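Local coordinates for organophosphorus hydrolase (Pseudomonas pseudoalcaligenes, PDB 4LE6) that hydrolyses phosphotriesters as a zinc-dependent phosphotriesterase of the metallo-beta-lactamase superfamily, at the interface of chains A and B. Sequence-based numbering; all coordinates share one arbitrary frame. Chains: chain A/B, Organophosphorus hydrolase.

The interface of chains A and B. Residues chain A 302-304, 313, 316; chain B 76-78.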
ATOM      1  N   HIS A 302       3.711  -9.021   6.662  1.00 20.85           N
ATOM      2  CA  HIS A 302       4.024  -9.963   7.727  1.00 22.53           C
ATOM      3  C   HIS A 302       2.892  -9.995   8.719  1.00 24.71           C
ATOM      4  O   HIS A 302       2.075  -9.072   8.786  1.00 22.41           O
ATOM      5  CB  HIS A 302       5.286  -9.560   8.487  1.00 24.53           C
ATOM      6  CG  HIS A 302       6.531  -9.596   7.665  1.00 26.14           C
ATOM      7  ND1 HIS A 302       6.917  -8.550   6.855  1.00 23.85           N
ATOM      8  CD2 HIS A 302       7.484 -10.547   7.530  1.00 26.76           C
ATOM      9  CE1 HIS A 302       8.056  -8.854   6.260  1.00 24.76           C
ATOM     10  NE2 HIS A 302       8.420 -10.064   6.649  1.00 27.71           N
ATOM     11  N   VAL A 303       2.864 -11.074   9.489  1.00 25.20           N
ATOM     12  CA  VAL A 303       1.919 -11.242  10.583  1.00 25.59           C
ATOM     13  C   VAL A 303       2.649 -11.051  11.901  1.00 25.57           C
ATOM     14  O   VAL A 303       3.694 -11.665  12.124  1.00 24.85           O
ATOM     15  CB  VAL A 303       1.340 -12.672  10.594  1.00 22.66           C
ATOM     16  CG1 VAL A 303       0.295 -12.815  11.699  1.00 25.11           C
ATOM     17  CG2 VAL A 303       0.740 -12.999   9.258  1.00 21.70           C
ATOM     18  N   ARG A 304       2.073 -10.230  12.774  1.00 25.31           N
ATOM     19  CA  ARG A 304       2.623  -9.973  14.092  1.00 24.56           C
ATOM     20  C   ARG A 304       1.657 -10.514  15.129  1.00 25.62           C
ATOM     21  O   ARG A 304       0.437 -10.365  15.001  1.00 27.73           O
ATOM     22  CB  ARG A 304       2.802  -8.467  14.299  1.00 25.75           C
ATOM     23  CG  ARG A 304       3.278  -8.054  15.687  1.00 30.66           C
ATOM     24  CD  ARG A 304       3.484  -6.525  15.787  1.00 29.86           C
ATOM     25  NE  ARG A 304       2.214  -5.807  15.899  1.00 26.87           N
ATOM     26  CZ  ARG A 304       1.824  -4.785  15.136  1.00 24.67           C
ATOM     27  NH1 ARG A 304       2.591  -4.293  14.179  1.00 23.98           N
ATOM     28  NH2 ARG A 304       0.638  -4.244  15.353  1.00 24.90           N
ATOM     29  N   VAL A 313       0.890  -6.512   8.839  1.00 22.02           N
ATOM     30  CA  VAL A 313       1.795  -5.408   8.575  1.00 21.57           C
ATOM     31  C   VAL A 313       2.141  -5.431   7.096  1.00 23.00           C
ATOM     32  O   VAL A 313       2.920  -6.279   6.647  1.00 23.55           O
ATOM     33  CB  VAL A 313       3.073  -5.481   9.426  1.00 23.05           C
ATOM     34  CG1 VAL A 313       3.979  -4.277   9.129  1.00 23.11           C
ATOM     35  CG2 VAL A 313       2.712  -5.498  10.903  1.00 25.84           C
ATOM     36  N   GLU A 316       6.053  -1.926   2.830  1.00 20.25           N
ATOM     37  CA  GLU A 316       6.134  -0.528   2.450  1.00 18.59           C
ATOM     38  C   GLU A 316       6.625  -0.424   1.012  1.00 20.77           C
ATOM     39  O   GLU A 316       7.613  -1.050   0.647  1.00 23.47           O
ATOM     40  CB  GLU A 316       7.062   0.221   3.407  1.00 19.56           C
ATOM     41  CG  GLU A 316       6.530   0.221   4.842  1.00 20.42           C
ATOM     42  CD  GLU A 316       7.428   0.941   5.827  1.00 23.56           C
ATOM     43  OE1 GLU A 316       7.992   1.997   5.469  1.00 25.34           O
ATOM     44  OE2 GLU A 316       7.578   0.446   6.971  1.00 24.43           O
TER
ATOM     45  N   ARG B  76       8.513  -4.064  15.489  1.00 29.35           N
ATOM     46  CA  ARG B  76       7.062  -4.228  15.471  1.00 28.51           C
ATOM     47  C   ARG B  76       6.425  -3.978  14.095  1.00 25.28           C
ATOM     48  O   ARG B  76       5.427  -4.599  13.725  1.00 25.80           O
ATOM     49  CB  ARG B  76       6.479  -3.241  16.482  1.00 34.24           C
ATOM     50  CG  ARG B  76       4.985  -3.217  16.569  1.00 35.36           C
ATOM     51  CD  ARG B  76       4.537  -2.460  17.833  1.00 38.66           C
ATOM     52  NE  ARG B  76       3.090  -2.343  17.854  1.00 34.21           N
ATOM     53  CZ  ARG B  76       2.411  -1.412  17.189  1.00 38.52           C
ATOM     54  NH1 ARG B  76       3.050  -0.490  16.479  1.00 34.60           N
ATOM     55  NH2 ARG B  76       1.087  -1.398  17.249  1.00 46.47           N
ATOM     56  N   MET B  77       6.982  -3.045  13.338  1.00 25.54           N
ATOM     57  CA  MET B  77       6.459  -2.751  12.006  1.00 25.89           C
ATOM     58  C   MET B  77       7.370  -3.331  10.930  1.00 26.88           C
ATOM     59  O   MET B  77       7.277  -2.955   9.750  1.00 25.14           O
ATOM     60  CB  MET B  77       6.311  -1.245  11.810  1.00 27.38           C
ATOM     61  CG  MET B  77       5.305  -0.589  12.756  1.00 33.18           C
ATOM     62  SD  MET B  77       3.626  -1.224  12.521  1.00 31.90           S
ATOM     63  CE  MET B  77       3.156  -0.582  10.904  1.00 27.66           C
ATOM     64  N   PHE B  78       8.237  -4.256  11.336  1.00 26.30           N
ATOM     65  CA  PHE B  78       9.155  -4.907  10.407  1.00 29.16           C
ATOM     66  C   PHE B  78       9.950  -3.889   9.588  1.00 33.64           C
ATOM     67  O   PHE B  78      10.092  -4.028   8.372  1.00 32.90           O
ATOM     68  CB  PHE B  78       8.374  -5.870   9.502  1.00 24.88           C
ATOM     69  CG  PHE B  78       7.699  -6.973  10.270  1.00 26.98           C
ATOM     70  CD1 PHE B  78       6.473  -6.764  10.872  1.00 34.52           C
ATOM     71  CD2 PHE B  78       8.313  -8.196  10.434  1.00 28.30           C
ATOM     72  CE1 PHE B  78       5.866  -7.764  11.605  1.00 36.44           C
ATOM     73  CE2 PHE B  78       7.703  -9.199  11.164  1.00 31.81           C
ATOM     74  CZ  PHE B  78       6.477  -8.970  11.758  1.00 30.87           C
TER
HETATM   75  O   HOH W   1       5.876  -1.264   8.060  1.00 26.30           O
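B:Phe78 lays its ring against A:His302 in a patch of the two-fold symmetric interface between two copies of this metallo-beta-lactamase-fold enzyme; whether this dimer is the biological one is not settled by the coordinates alone. The patch joins the C-terminal strands 300-305 and 310-314 of chain A to the end of helix 67-76 of chain B and the loop after it.

The aromatic contact is a face-to-face, offset stack: the planes are 6° apart and the ring centroids 4.3 Å. The offset puts the A:His302 CB methylene over the centre of the phenyl face, 3.5 Å from B:Phe78 CZ, while the imidazole lies over the CG, CD2 and CE2 side. A:Val313 packs beside CD1 and CE1 of B:Phe78, which has 90 Å² hidden by chain A; it is displaced from the ring plane toward the face that A:His302 covers, with A:Val313 CB 3.9 Å from B:Phe78 CD1. With CG1 anti to the backbone N, A:Val313 directs this methyl to 3.6 Å from B:Met77 O and the other, CG2, towards B:Phe78 CE1.

A direct hydrogen bond runs from A:Arg304 NH1 to B:Arg76 O, 2.9 Å, fairly straight at 154° at the hydrogen, at the helix's last residue. The oxygen lies at the guanidinium edge, nearly in its plane, but the donor stands above the carbonyl plane. The bend at chi3 (76°) turns the guanidinium across the extended B:Arg76 side chain. The two guanidinium groups stack, with A:Arg304 NH2 3.4 Å from B:Arg76 NH2; this pairing of like charges probably needs compensation from surrounding groups or solvent.

A water bridges the chains at B:Met77 O, 2.8 Å away, and reaches the A:Glu316 carboxylate oxygen OE2.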